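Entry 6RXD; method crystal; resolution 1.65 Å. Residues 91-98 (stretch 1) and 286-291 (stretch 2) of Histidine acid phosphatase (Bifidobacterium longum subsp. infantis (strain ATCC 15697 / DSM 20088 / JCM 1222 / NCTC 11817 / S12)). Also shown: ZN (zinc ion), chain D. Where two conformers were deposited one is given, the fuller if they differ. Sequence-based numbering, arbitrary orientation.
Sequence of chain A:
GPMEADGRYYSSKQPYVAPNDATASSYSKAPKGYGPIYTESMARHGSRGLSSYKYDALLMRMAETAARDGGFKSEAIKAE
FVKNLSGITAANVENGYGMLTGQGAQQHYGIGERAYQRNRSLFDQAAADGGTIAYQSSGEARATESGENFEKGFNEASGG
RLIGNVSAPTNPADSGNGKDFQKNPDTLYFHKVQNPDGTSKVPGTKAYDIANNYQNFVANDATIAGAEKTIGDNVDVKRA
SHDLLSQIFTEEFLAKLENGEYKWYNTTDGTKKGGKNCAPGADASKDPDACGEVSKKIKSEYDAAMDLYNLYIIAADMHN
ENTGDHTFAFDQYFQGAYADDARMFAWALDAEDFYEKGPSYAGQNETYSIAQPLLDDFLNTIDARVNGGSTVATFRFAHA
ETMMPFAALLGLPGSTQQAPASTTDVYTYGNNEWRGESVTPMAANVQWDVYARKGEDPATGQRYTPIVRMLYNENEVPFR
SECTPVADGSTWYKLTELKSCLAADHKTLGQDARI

Stretch 1 91-98: ANVENGYG
Stretch 2 286-291: KDPDAC

This is a small mixed contact: Asp 287 accepts a hydrogen bond from the Tyr 97 amide just past a helix end, two waters bridge the stretches, and the Tyr 97 ring packs on Ala 290. Residues 91-95 are the last part of a helix, with backbone hydrogen bonds from Asn 95 N to Ala 91 O (3.1 Å) and Gly 96 N to Asn 92 O (2.7 Å). Gly 96 then leaves helical geometry at phi/psi 99/127, where a CB would jam against the preceding carbonyl O. Tyr 97 is extended (-61/140), and Gly 98 has positive phi (85/-9).

In the second stretch, Asp 287 (-133/81) leads into a 3-10 segment, 288-290, with a backbone hydrogen bond from Ala 290 N to Asp 287 O (2.9 Å). Gly 96 CA lies 6.2 Å from Asp 287 CA. Tyr 97 CA lies 5.7 Å from Asp 289 CA. Residues 96-98 and 287-289 run in roughly the same direction.

The CA-to-CB bond of Asp 287 points toward the first stretch; chi1 is t and chi2 4°. Its OD2 accepts a nearly straight hydrogen bond from Tyr 97 N at 3.0 Å. Water 1 donates to Asp 287 OD2 (2.6 Å) and Val 93 O (2.7 Å). Water 2 donates to Asp 287 OD1 (2.8 Å) and Tyr 97 O (2.7 Å).

Tyr 97 is m, chi2 -95°. Its CD2 packs 3.8 Å from Ala 290 CB, an apolar contact. Tyr 97 CB lies 3.7 Å from Asp 289 CB, with Asp 289 chi1 m.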

# COMPACT_ATOMS: atom_id res chain seq x y z
N ALA A 91 -12.39 -14.99 11.92
CA ALA A 91 -12.49 -13.55 11.68
C ALA A 91 -12.64 -13.27 10.19
O ALA A 91 -13.43 -12.40 9.77
CB ALA A 91 -11.27 -12.84 12.24
N ASN A 92 -11.89 -13.99 9.38
CA ASN A 92 -11.98 -13.84 7.93
C ASN A 92 -13.27 -14.38 7.32
O ASN A 92 -13.81 -13.79 6.38
CB ASN A 92 -10.77 -14.50 7.26
CG ASN A 92 -9.56 -13.62 7.29
OD1 ASN A 92 -9.46 -12.68 6.50
ND2 ASN A 92 -8.64 -13.89 8.21
N VAL A 93 -13.78 -15.47 7.87
CA VAL A 93 -15.03 -16.03 7.39
C VAL A 93 -16.16 -15.02 7.61
O VAL A 93 -16.98 -14.77 6.73
CB VAL A 93 -15.34 -17.38 8.06
CG1 VAL A 93 -16.80 -17.76 7.86
CG2 VAL A 93 -14.43 -18.45 7.49
N GLU A 94 -16.15 -14.39 8.78
CA GLU A 94 -17.18 -13.41 9.09
C GLU A 94 -17.07 -12.15 8.24
O GLU A 94 -18.08 -11.62 7.77
CB GLU A 94 -17.10 -13.03 10.57
CG GLU A 94 -18.10 -11.98 10.94
CD GLU A 94 -17.90 -11.51 12.34
OE1 GLU A 94 -18.90 -11.48 13.10
OE2 GLU A 94 -16.75 -11.17 12.69
N ASN A 95 -15.86 -11.66 8.04
CA ASN A 95 -15.67 -10.44 7.27
C ASN A 95 -15.78 -10.67 5.78
O ASN A 95 -16.17 -9.77 5.03
CB ASN A 95 -14.33 -9.80 7.60
CG ASN A 95 -14.41 -8.87 8.78
OD1 ASN A 95 -15.32 -8.97 9.60
ND2 ASN A 95 -13.45 -7.96 8.88
N GLY A 96 -15.45 -11.88 5.35
CA GLY A 96 -15.34 -12.20 3.95
C GLY A 96 -13.87 -12.12 3.64
O GLY A 96 -13.21 -11.13 3.96
N TYR A 97 -13.32 -13.17 3.05
CA TYR A 97 -11.91 -13.13 2.70
C TYR A 97 -11.63 -12.00 1.71
O TYR A 97 -12.44 -11.73 0.81
CB TYR A 97 -11.45 -14.47 2.16
CG TYR A 97 -11.11 -15.48 3.23
CD1 TYR A 97 -9.80 -15.64 3.66
CD2 TYR A 97 -12.10 -16.26 3.82
CE1 TYR A 97 -9.47 -16.56 4.64
CE2 TYR A 97 -11.78 -17.18 4.80
CZ TYR A 97 -10.46 -17.33 5.21
OH TYR A 97 -10.13 -18.23 6.19
N GLY A 98 -10.51 -11.31 1.92
CA GLY A 98 -10.05 -10.25 1.04
C GLY A 98 -10.64 -8.88 1.32
O GLY A 98 -10.20 -7.88 0.75
N LYS A 286 -21.13 -17.51 -1.61
CA LYS A 286 -21.11 -16.10 -1.26
C LYS A 286 -19.69 -15.57 -1.04
O LYS A 286 -19.43 -14.39 -1.23
CB LYS A 286 -21.98 -15.84 -0.03
CG LYS A 286 -23.30 -15.17 -0.37
CD LYS A 286 -24.21 -15.08 0.85
CE LYS A 286 -24.66 -16.46 1.29
NZ LYS A 286 -25.52 -16.40 2.51
N ASP A 287 -18.78 -16.46 -0.65
CA ASP A 287 -17.38 -16.06 -0.47
C ASP A 287 -16.44 -17.06 -1.14
O ASP A 287 -15.87 -17.93 -0.47
CB ASP A 287 -17.06 -15.94 1.02
CG ASP A 287 -15.67 -15.39 1.28
OD1 ASP A 287 -14.97 -15.02 0.32
OD2 ASP A 287 -15.28 -15.31 2.47
N PRO A 288 -16.26 -16.94 -2.47
CA PRO A 288 -15.43 -17.87 -3.24
C PRO A 288 -13.99 -17.93 -2.73
O PRO A 288 -13.32 -18.95 -2.88
CB PRO A 288 -15.45 -17.27 -4.66
CG PRO A 288 -16.69 -16.43 -4.70
CD PRO A 288 -16.86 -15.89 -3.31
N ASP A 289 -13.53 -16.83 -2.14
CA ASP A 289 -12.16 -16.76 -1.65
C ASP A 289 -11.97 -17.55 -0.36
O ASP A 289 -10.85 -17.74 0.09
CB ASP A 289 -11.74 -15.30 -1.47
CG ASP A 289 -11.50 -14.61 -2.80
OD1 ASP A 289 -10.82 -15.21 -3.66
OD2 ASP A 289 -12.01 -13.49 -3.00
N ALA A 290 -13.07 -18.04 0.22
CA ALA A 290 -12.96 -18.91 1.39
C ALA A 290 -12.57 -20.33 0.99
O ALA A 290 -12.32 -21.18 1.84
CB ALA A 290 -14.25 -18.90 2.18
N CYS A 291 -12.52 -20.57 -0.32
CA CYS A 291 -12.07 -21.84 -0.85
C CYS A 291 -10.76 -21.61 -1.59
O CYS A 291 -10.73 -20.93 -2.61
CB CYS A 291 -13.12 -22.38 -1.81
SG CYS A 291 -14.76 -22.50 -1.10
ZN ZN D . -17.10 -12.01 14.77
O HOH W 1 -17.01 -15.98 4.36
O HOH W 2 -15.07 -12.22 0.23
O HOH W 3 -18.18 -14.05 15.50